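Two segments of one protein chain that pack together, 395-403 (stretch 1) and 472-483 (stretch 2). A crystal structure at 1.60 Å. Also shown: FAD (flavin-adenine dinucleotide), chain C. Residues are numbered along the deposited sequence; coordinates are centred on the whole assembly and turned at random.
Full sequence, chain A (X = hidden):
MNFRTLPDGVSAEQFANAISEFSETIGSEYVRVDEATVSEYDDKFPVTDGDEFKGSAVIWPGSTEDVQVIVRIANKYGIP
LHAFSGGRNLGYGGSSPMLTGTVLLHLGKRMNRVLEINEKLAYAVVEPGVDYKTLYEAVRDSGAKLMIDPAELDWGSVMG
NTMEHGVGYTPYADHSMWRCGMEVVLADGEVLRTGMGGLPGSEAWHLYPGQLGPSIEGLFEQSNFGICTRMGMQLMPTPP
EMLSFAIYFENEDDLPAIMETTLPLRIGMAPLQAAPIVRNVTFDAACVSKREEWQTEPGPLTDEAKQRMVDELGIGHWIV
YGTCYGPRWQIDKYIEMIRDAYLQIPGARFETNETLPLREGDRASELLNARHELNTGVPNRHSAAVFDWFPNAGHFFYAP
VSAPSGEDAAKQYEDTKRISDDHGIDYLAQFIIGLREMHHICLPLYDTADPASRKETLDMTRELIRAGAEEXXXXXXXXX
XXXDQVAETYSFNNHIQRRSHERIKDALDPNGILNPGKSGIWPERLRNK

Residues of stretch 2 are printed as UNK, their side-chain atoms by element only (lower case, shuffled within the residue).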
# COMPACT_ATOMS: atom_id res chain seq x y z
N HIS A 395 -7.82 -28.65 -4.60
CA HIS A 395 -8.60 -27.46 -4.98
C HIS A 395 -7.94 -26.68 -6.10
O HIS A 395 -6.81 -26.98 -6.50
CB HIS A 395 -8.91 -26.66 -3.70
CG HIS A 395 -7.71 -26.24 -2.95
ND1 HIS A 395 -6.65 -25.57 -3.51
CD2 HIS A 395 -7.43 -26.36 -1.64
CE1 HIS A 395 -5.72 -25.40 -2.59
NE2 HIS A 395 -6.21 -25.78 -1.43
N PHE A 396 -8.71 -25.70 -6.57
CA PHE A 396 -8.44 -24.90 -7.79
C PHE A 396 -9.31 -23.67 -7.68
O PHE A 396 -10.48 -23.75 -8.00
CB PHE A 396 -8.73 -25.81 -8.98
CG PHE A 396 -8.42 -25.26 -10.35
CD1 PHE A 396 -7.13 -25.22 -10.82
CD2 PHE A 396 -9.44 -24.78 -11.18
CE1 PHE A 396 -6.83 -24.73 -12.08
CE2 PHE A 396 -9.15 -24.31 -12.44
CZ PHE A 396 -7.86 -24.29 -12.90
N PHE A 397 -8.74 -22.56 -7.20
CA PHE A 397 -9.55 -21.45 -6.64
C PHE A 397 -10.20 -20.63 -7.76
O PHE A 397 -9.54 -20.30 -8.74
CB PHE A 397 -8.70 -20.53 -5.76
CG PHE A 397 -8.37 -21.14 -4.43
CD1 PHE A 397 -9.35 -21.24 -3.44
CD2 PHE A 397 -7.09 -21.56 -4.16
CE1 PHE A 397 -9.05 -21.85 -2.23
CE2 PHE A 397 -6.78 -22.15 -2.93
CZ PHE A 397 -7.77 -22.26 -1.96
N TYR A 398 -11.46 -20.32 -7.56
CA TYR A 398 -12.18 -19.20 -8.23
C TYR A 398 -12.51 -18.19 -7.15
O TYR A 398 -13.41 -18.46 -6.34
CB TYR A 398 -13.43 -19.72 -8.90
CG TYR A 398 -14.35 -18.64 -9.43
CD1 TYR A 398 -13.97 -17.85 -10.49
CD2 TYR A 398 -15.59 -18.42 -8.85
CE1 TYR A 398 -14.78 -16.82 -10.94
CE2 TYR A 398 -16.43 -17.44 -9.34
CZ TYR A 398 -16.01 -16.62 -10.37
OH TYR A 398 -16.81 -15.62 -10.86
N ALA A 399 -11.82 -17.04 -7.14
CA ALA A 399 -11.99 -16.08 -6.01
C ALA A 399 -12.21 -14.66 -6.52
O ALA A 399 -11.29 -13.85 -6.46
CB ALA A 399 -10.82 -16.19 -5.11
N PRO A 400 -13.40 -14.35 -7.04
CA PRO A 400 -13.62 -12.99 -7.50
C PRO A 400 -13.89 -11.98 -6.39
O PRO A 400 -14.45 -12.29 -5.37
CB PRO A 400 -14.87 -13.10 -8.37
CG PRO A 400 -15.63 -14.26 -7.78
CD PRO A 400 -14.53 -15.24 -7.32
N VAL A 401 -13.64 -10.72 -6.76
CA VAL A 401 -13.84 -9.58 -5.85
C VAL A 401 -14.96 -8.73 -6.45
O VAL A 401 -15.05 -8.62 -7.67
CB VAL A 401 -12.54 -8.80 -5.63
CG1 VAL A 401 -11.92 -8.26 -6.90
CG2 VAL A 401 -12.72 -7.71 -4.57
N SER A 402 -15.78 -8.15 -5.59
CA SER A 402 -16.94 -7.36 -6.03
C SER A 402 -17.32 -6.32 -4.97
O SER A 402 -16.69 -6.29 -3.94
CB SER A 402 -18.07 -8.27 -6.31
OG SER A 402 -18.43 -8.95 -5.13
N ALA A 403 -18.36 -5.51 -5.21
CA ALA A 403 -18.88 -4.62 -4.15
C ALA A 403 -19.72 -5.41 -3.15
O ALA A 403 -20.50 -6.32 -3.49
CB ALA A 403 -19.64 -3.47 -4.77
N UNK A 472 -19.23 -8.27 -13.91
CA UNK A 472 -18.31 -7.29 -13.33
C UNK A 472 -17.54 -7.80 -12.13
O UNK A 472 -17.07 -6.96 -11.34
N UNK A 473 -17.42 -9.12 -11.99
CA UNK A 473 -16.71 -9.78 -10.86
C UNK A 473 -15.37 -10.30 -11.39
O UNK A 473 -15.37 -11.11 -12.32
c UNK A 473 -19.88 -11.65 -9.92
c UNK A 473 -20.59 -9.12 -9.07
c UNK A 473 -21.53 -10.14 -9.08
c UNK A 473 -17.51 -10.96 -10.34
c UNK A 473 -18.91 -10.66 -9.88
o UNK A 473 -22.81 -9.89 -8.67
c UNK A 473 -19.29 -9.39 -9.46
c UNK A 473 -21.18 -11.40 -9.52
N UNK A 474 -14.29 -9.74 -10.87
CA UNK A 474 -12.96 -9.95 -11.42
C UNK A 474 -12.13 -10.79 -10.47
O UNK A 474 -12.25 -10.66 -9.25
N UNK A 475 -11.30 -11.59 -11.07
CA UNK A 475 -10.40 -12.53 -10.34
C UNK A 475 -9.10 -11.78 -10.13
O UNK A 475 -8.60 -11.20 -11.09
c UNK A 475 -10.24 -13.80 -11.20
c UNK A 475 -12.01 -15.10 -9.93
c UNK A 475 -11.55 -14.60 -11.27
c UNK A 475 -9.09 -14.63 -10.69
N UNK A 476 -8.49 -11.85 -8.96
CA UNK A 476 -7.21 -11.14 -8.74
C UNK A 476 -6.11 -12.11 -8.29
O UNK A 476 -5.07 -11.63 -7.95
c UNK A 476 -9.34 -10.76 -6.22
c UNK A 476 -7.16 -11.35 -5.48
c UNK A 476 -7.40 -10.10 -7.64
c UNK A 476 -7.97 -10.70 -6.40
c UNK A 476 -9.90 -11.38 -5.12
c UNK A 476 -9.07 -12.03 -4.23
o UNK A 476 -9.62 -12.65 -3.14
c UNK A 476 -7.71 -12.01 -4.40
N UNK A 477 -6.33 -13.41 -8.38
CA UNK A 477 -5.29 -14.43 -8.10
C UNK A 477 -5.75 -15.68 -8.85
O UNK A 477 -6.92 -16.03 -8.75
n UNK A 477 -1.55 -17.65 -2.79
n UNK A 477 -3.26 -16.30 -2.16
c UNK A 477 -3.81 -15.62 -4.74
n UNK A 477 -2.74 -16.51 -4.35
c UNK A 477 -3.94 -15.45 -6.20
c UNK A 477 -2.51 -16.83 -3.10
c UNK A 477 -5.18 -14.66 -6.60
N UNK A 478 -4.88 -16.29 -9.62
CA UNK A 478 -5.34 -17.42 -10.44
C UNK A 478 -4.22 -18.41 -10.71
O UNK A 478 -3.07 -18.01 -10.90
c UNK A 478 -5.94 -16.87 -11.70
N UNK A 479 -4.61 -19.67 -10.86
CA UNK A 479 -3.75 -20.77 -11.31
C UNK A 479 -3.06 -20.41 -12.63
O UNK A 479 -3.68 -19.73 -13.51
n UNK A 479 -2.86 -25.30 -11.26
c UNK A 479 -3.61 -24.30 -10.66
c UNK A 479 -4.59 -22.05 -11.41
c UNK A 479 -3.80 -23.30 -11.54
c UNK A 479 -2.53 -24.87 -12.50
n UNK A 479 -3.12 -23.68 -12.71
N UNK A 480 -1.83 -20.86 -12.76
CA UNK A 480 -1.06 -20.83 -14.04
C UNK A 480 -1.98 -21.06 -15.25
O UNK A 480 -1.91 -20.27 -16.22
c UNK A 480 0.01 -21.91 -14.11
c UNK A 480 1.07 -21.80 -13.04
n UNK A 480 1.98 -22.77 -13.01
o UNK A 480 1.10 -20.82 -12.28
N UNK A 481 -2.81 -22.10 -15.23
CA UNK A 481 -3.55 -22.51 -16.46
C UNK A 481 -4.63 -21.47 -16.79
O UNK A 481 -5.10 -21.43 -17.91
c UNK A 481 -4.11 -23.93 -16.31
c UNK A 481 -5.28 -23.97 -15.33
c UNK A 481 -4.48 -24.51 -17.66
N UNK A 482 -5.06 -20.69 -15.80
CA UNK A 482 -6.14 -19.67 -15.95
C UNK A 482 -5.61 -18.28 -16.28
O UNK A 482 -6.44 -17.37 -16.57
c UNK A 482 -6.93 -19.56 -14.64
c UNK A 482 -8.64 -21.35 -15.20
c UNK A 482 -7.65 -20.81 -14.16
c UNK A 482 -8.31 -20.55 -12.79
N UNK A 483 -4.29 -18.07 -16.21
CA UNK A 483 -3.66 -16.72 -16.23
C UNK A 483 -4.12 -15.95 -17.48
O UNK A 483 -4.53 -14.82 -17.38
c UNK A 483 -2.17 -16.85 -16.20
PA FAD C . 5.23 -19.76 -2.89
O1A FAD C . 4.67 -20.92 -3.64
O2A FAD C . 6.66 -19.83 -2.39
O5B FAD C . 5.11 -18.49 -3.81
C5B FAD C . 3.93 -18.21 -4.54
C4B FAD C . 4.33 -17.42 -5.77
O4B FAD C . 4.90 -16.13 -5.39
C3B FAD C . 5.42 -18.06 -6.65
O3B FAD C . 4.87 -19.02 -7.54
C2B FAD C . 6.07 -16.83 -7.31
O2B FAD C . 5.27 -16.42 -8.41
C1B FAD C . 6.04 -15.82 -6.17
N9A FAD C . 7.20 -15.85 -5.31
C8A FAD C . 7.29 -16.48 -4.11
N7A FAD C . 8.45 -16.32 -3.55
C5A FAD C . 9.19 -15.60 -4.47
C6A FAD C . 10.49 -15.08 -4.42
N6A FAD C . 11.33 -15.31 -3.41
N1A FAD C . 10.91 -14.40 -5.51
C2A FAD C . 10.04 -14.18 -6.53
N3A FAD C . 8.79 -14.59 -6.66
C4A FAD C . 8.42 -15.31 -5.57
N1 FAD C . -3.82 -18.47 0.60
C2 FAD C . -3.97 -17.36 1.30
O2 FAD C . -3.35 -16.31 0.99
N3 FAD C . -4.71 -17.33 2.43
C4 FAD C . -5.42 -18.41 2.86
O4 FAD C . -6.03 -18.35 3.95
C4X FAD C . -5.34 -19.58 2.13
N5 FAD C . -6.04 -20.61 2.54
C5X FAD C . -5.93 -21.76 1.80
C6 FAD C . -6.65 -22.88 2.23
C7 FAD C . -6.56 -24.10 1.58
C7M FAD C . -7.34 -25.28 2.10
C8 FAD C . -5.70 -24.20 0.47
C8M FAD C . -5.56 -25.50 -0.27
C9 FAD C . -5.01 -23.09 0.01
C9A FAD C . -5.09 -21.85 0.67
N10 FAD C . -4.36 -20.73 0.27
C10 FAD C . -4.46 -19.56 1.00
C1' FAD C . -3.39 -20.78 -0.86
C2' FAD C . -1.97 -21.17 -0.42
O2' FAD C . -2.00 -22.29 0.53
C3' FAD C . -1.16 -20.06 0.27
O3' FAD C . -1.35 -18.83 -0.40
C4' FAD C . 0.34 -20.32 0.41
O4' FAD C . 0.87 -19.55 1.50
C5' FAD C . 1.07 -19.99 -0.86
O5' FAD C . 2.23 -20.82 -1.05
P FAD C . 3.67 -20.36 -0.52
O1P FAD C . 4.53 -21.59 -0.41
O2P FAD C . 3.43 -19.54 0.70
O3P FAD C . 4.23 -19.42 -1.68
O HOH W 1 -6.86 -20.61 -9.25
O HOH W 2 -9.32 -17.48 -8.62
O HOH W 3 -8.97 -14.01 -7.06
O HOH W 4 -14.78 -6.85 -9.75

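Position 472 carries no atoms beyond the backbone and has a phi of 82°, which by itself favours glycine; it closes the preceding helix in a Schellman motif. It is Gly 472, whose O accepts a bond from water 4 at 2.8 Å.

Position 473 has one carbon leading to a ring of six carbons that bears an oxygen, which defines a tyrosine, Tyr 473. Its CB lies 3.9 Å from Pro 400 CB, and its CD2 approaches Ser 402 CB at 3.6 Å.

Position 474 again lacks a side chain and is Gly 474. Its backbone pairs with Val 401: Val 401 N donates to Gly 474 O at 2.9 Å, whereas the return bond from Gly 474 N to Val 401 O is weak at 3.5 Å. Water 4 supports this longer side, donating to Val 401 O at 2.7 Å. Gly 474 O also makes a CA-H...O contact with Pro 400 CA, at 3.2 Å.

At 475 there are four carbons, forked at the first, with one arm two carbons long: an isoleucine, Ile 475. The tip of the long arm reaches into stretch 1, where CD1 lies 3.4 Å from Tyr 398 CE1 and 3.6 Å from Pro 400 CD.

Position 476 shows one carbon and a six-carbon ring bearing an oxygen, so it is Tyr 476. The ring sits close to the backbone of stretch 1, with CE2 3.1 Å from Ala 399 O, and it packs against a side chain through CD2, 3.7 Å from Val 401 CG1.

Position 477 has three carbons, a nitrogen, and a carbon carrying two more nitrogens. This is Arg 477. Its extended side chain makes no close contact with stretch 1 and instead binds the cofactor, NH2 donating to FAD O3' at 2.7 Å and NH1 to FAD O2 at 3.2 Å.

The single carbon at 478 gives Ala 478. At 479, one carbon precedes a five-membered ring of three carbons and two nitrogens, which is His 479; Phe 396 CE1 lies over a face of this ring, 3.4 Å from His 479 CG. Position 480 has two carbons, the second carrying an oxygen and a nitrogen, and does not touch stretch 1. The paired oxygen and nitrogen identify the amide of Asn 480.

Position 481 has one carbon carrying two others: Val 481, whose N donates to His 479 ND1 at 3.0 Å. Position 482 has four carbons forked at the second and is Leu 482. Phe 396 CZ meets both, at 3.6 Å from Val 481 CG1 and 3.7 Å from Leu 482 CG. The lone carbon at 483, out of reach, is Ala 483.

The contact thus joins a short antiparallel pairing to a hydrophobic cluster around Phe 396. Between them, where the backbones stand farther apart, water 2 bridges Phe 397 O and Arg 477 O, donating to each at 2.8 Å.

Stretch 2 472-483: GYGIYRAHNVLA
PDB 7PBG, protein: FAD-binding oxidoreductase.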